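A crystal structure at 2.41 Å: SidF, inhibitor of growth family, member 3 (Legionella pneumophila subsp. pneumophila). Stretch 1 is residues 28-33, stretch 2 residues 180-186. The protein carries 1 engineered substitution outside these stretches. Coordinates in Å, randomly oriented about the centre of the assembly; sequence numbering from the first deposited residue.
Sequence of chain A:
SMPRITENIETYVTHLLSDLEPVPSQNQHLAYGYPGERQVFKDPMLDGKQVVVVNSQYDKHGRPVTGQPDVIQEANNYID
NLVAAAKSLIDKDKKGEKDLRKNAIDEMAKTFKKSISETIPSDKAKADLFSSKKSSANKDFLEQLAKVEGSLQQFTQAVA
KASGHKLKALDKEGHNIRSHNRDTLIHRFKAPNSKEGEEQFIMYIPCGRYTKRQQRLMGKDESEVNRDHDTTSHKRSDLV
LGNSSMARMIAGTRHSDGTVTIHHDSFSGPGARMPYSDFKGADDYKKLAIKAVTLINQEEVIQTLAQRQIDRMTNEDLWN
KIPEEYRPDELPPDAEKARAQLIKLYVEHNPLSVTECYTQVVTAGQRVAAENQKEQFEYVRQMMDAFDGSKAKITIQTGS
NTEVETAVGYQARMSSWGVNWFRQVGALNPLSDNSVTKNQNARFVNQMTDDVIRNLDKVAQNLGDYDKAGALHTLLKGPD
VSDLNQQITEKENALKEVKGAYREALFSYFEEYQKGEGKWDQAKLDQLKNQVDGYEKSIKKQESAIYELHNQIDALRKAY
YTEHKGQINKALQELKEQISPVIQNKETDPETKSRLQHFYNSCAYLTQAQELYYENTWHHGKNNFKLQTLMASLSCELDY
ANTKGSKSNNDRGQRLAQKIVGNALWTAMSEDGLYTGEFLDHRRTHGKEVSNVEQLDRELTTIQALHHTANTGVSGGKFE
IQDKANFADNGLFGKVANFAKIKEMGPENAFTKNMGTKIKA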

# COMPACT_ATOMS: atom_id res chain seq x y z
N GLN A 28 8.16 8.69 -23.80
CA GLN A 28 7.81 8.34 -22.41
C GLN A 28 6.35 8.68 -22.14
O GLN A 28 5.80 9.59 -22.76
CB GLN A 28 8.75 9.03 -21.42
CG GLN A 28 10.20 8.92 -21.84
CD GLN A 28 11.18 9.65 -20.97
OE1 GLN A 28 10.80 10.39 -20.07
NE2 GLN A 28 12.47 9.42 -21.21
N HIS A 29 5.72 7.92 -21.26
CA HIS A 29 4.37 8.26 -20.83
C HIS A 29 4.18 9.59 -20.08
O HIS A 29 3.08 10.15 -20.04
CB HIS A 29 3.80 7.08 -20.04
CG HIS A 29 3.77 5.79 -20.85
ND1 HIS A 29 3.40 5.74 -22.17
CD2 HIS A 29 4.07 4.48 -20.48
CE1 HIS A 29 3.49 4.49 -22.62
NE2 HIS A 29 3.91 3.71 -21.58
N LEU A 30 5.24 10.11 -19.48
CA LEU A 30 5.12 11.34 -18.71
C LEU A 30 6.52 11.78 -18.31
O LEU A 30 7.48 11.00 -18.40
CB LEU A 30 4.21 11.13 -17.49
CG LEU A 30 4.81 10.40 -16.27
CD1 LEU A 30 4.94 11.29 -15.03
CD2 LEU A 30 3.96 9.19 -15.97
N ALA A 31 6.66 13.02 -17.88
CA ALA A 31 7.98 13.53 -17.57
C ALA A 31 8.36 13.28 -16.13
O ALA A 31 7.65 13.64 -15.20
CB ALA A 31 8.08 15.00 -17.89
N TYR A 32 9.50 12.64 -15.96
CA TYR A 32 10.06 12.40 -14.63
C TYR A 32 11.23 13.29 -14.19
O TYR A 32 11.48 13.40 -12.98
CB TYR A 32 10.53 10.98 -14.62
CG TYR A 32 9.43 10.02 -14.65
CD1 TYR A 32 8.78 9.63 -13.44
CD2 TYR A 32 9.03 9.44 -15.85
CE1 TYR A 32 7.75 8.68 -13.45
CE2 TYR A 32 8.00 8.49 -15.87
CZ TYR A 32 7.38 8.12 -14.68
OH TYR A 32 6.41 7.15 -14.71
N GLY A 33 11.93 13.91 -15.17
CA GLY A 33 13.08 14.79 -14.97
C GLY A 33 14.28 14.02 -14.43
O GLY A 33 14.32 12.79 -14.48
N HIS A 180 -4.24 5.85 -17.37
CA HIS A 180 -4.28 4.93 -18.51
C HIS A 180 -3.01 4.13 -18.73
O HIS A 180 -3.04 3.13 -19.44
CB HIS A 180 -4.72 5.62 -19.82
CG HIS A 180 -4.78 4.67 -21.02
ND1 HIS A 180 -3.84 4.67 -22.00
CD2 HIS A 180 -5.67 3.64 -21.35
CE1 HIS A 180 -4.13 3.72 -22.92
NE2 HIS A 180 -5.25 3.09 -22.52
N ASN A 181 -1.87 4.52 -18.15
CA ASN A 181 -0.66 3.71 -18.42
C ASN A 181 0.45 3.91 -17.41
O ASN A 181 1.35 4.76 -17.59
CB ASN A 181 -0.15 3.92 -19.85
CG ASN A 181 0.38 2.62 -20.48
OD1 ASN A 181 0.41 2.48 -21.72
ND2 ASN A 181 0.80 1.68 -19.64
N ARG A 182 0.38 3.13 -16.33
CA ARG A 182 1.31 3.31 -15.22
C ARG A 182 2.60 2.49 -15.41
O ARG A 182 2.59 1.31 -15.78
CB ARG A 182 0.66 2.98 -13.87
CG ARG A 182 -0.70 3.63 -13.60
CD ARG A 182 -1.82 2.60 -13.70
NE ARG A 182 -2.13 1.89 -12.43
CZ ARG A 182 -1.60 2.12 -11.22
NH1 ARG A 182 -0.68 3.06 -11.01
NH2 ARG A 182 -1.99 1.38 -10.20
N ASP A 183 3.71 3.15 -15.15
CA ASP A 183 5.00 2.58 -15.29
C ASP A 183 5.37 1.73 -14.05
O ASP A 183 4.94 1.99 -12.91
CB ASP A 183 6.00 3.73 -15.44
CG ASP A 183 5.82 4.51 -16.72
OD1 ASP A 183 5.22 4.00 -17.71
OD2 ASP A 183 6.32 5.68 -16.76
N THR A 184 6.19 0.74 -14.24
CA THR A 184 6.76 0.06 -13.11
C THR A 184 7.90 0.91 -12.53
O THR A 184 8.67 1.49 -13.29
CB THR A 184 7.31 -1.30 -13.55
OG1 THR A 184 6.20 -2.18 -13.78
CG2 THR A 184 8.06 -1.88 -12.46
N LEU A 185 8.02 0.98 -11.22
CA LEU A 185 9.06 1.80 -10.69
C LEU A 185 10.03 1.01 -9.85
O LEU A 185 9.63 0.25 -8.93
CB LEU A 185 8.45 2.89 -9.84
CG LEU A 185 7.20 3.52 -10.42
CD1 LEU A 185 6.62 4.28 -9.23
CD2 LEU A 185 7.55 4.48 -11.58
N ILE A 186 11.33 1.24 -10.12
CA ILE A 186 12.41 0.48 -9.50
C ILE A 186 13.51 1.35 -8.89
O ILE A 186 14.02 2.28 -9.52
CB ILE A 186 13.05 -0.49 -10.50
CG1 ILE A 186 11.99 -1.38 -11.11
CG2 ILE A 186 14.02 -1.46 -9.79
CD1 ILE A 186 12.59 -2.47 -12.00

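Residues 28-33 and 180-186 belong to one chain but lie far apart in sequence. Stretch 1 forms no regular helix or strand. In stretch 2, residues 184-186 belong to a strand that continues later in the chain. The end-to-end directions of the touching parts differ by 36°. The backbones stay well apart. The nearest CA atoms, those of His29 and Asn181, are 7.2 Å from each other. No backbone hydrogen bond links the stretches, so side chains make the contact. It is small, burying 251 Å² in total.

One hydrogen bond crosses the contact. The hydroxyl OH of Tyr32 donates to OD2 of Asp183 at 2.5 Å. This is short, as can happen when a phenol meets a carboxylate. OD2 lies at the edge of the Tyr32 ring, near its plane, where an oxygen can accept the hydroxyl proton. Both residues are buried, so the bond gives the carboxylate a polar partner away from solvent.

The second polar approach is to His29. OD1 of Asp183 lies 3.0 Å from CD2 of His29, at the edge of the ring and near its plane. A ring carbon with a polarised hydrogen suits a carboxylate oxygen, but this is a close contact and not a hydrogen bond. NE2 of His29 is hydrogen-bonded elsewhere in the structure. CG of Asn181 lies over one face of the imidazole. Asp183 thus meets both rings, one through each carboxylate oxygen.

The leucines add loose contacts, each a methyl carbon near an oxygen. CD2 of Leu185 comes within 4.3 Å of OH of Tyr32. The CA-to-CB bond of Leu185 points sideways, but the end of its side chain comes nearer. The CA-to-CB bond of Leu30 points toward stretch 2, and the residue adds a marginal contact, its CD2 lying 4.3 Å from OD2 of Asp183. The CA-to-CB bonds of Arg182 and Thr184 point away, and neither residue touches stretch 1.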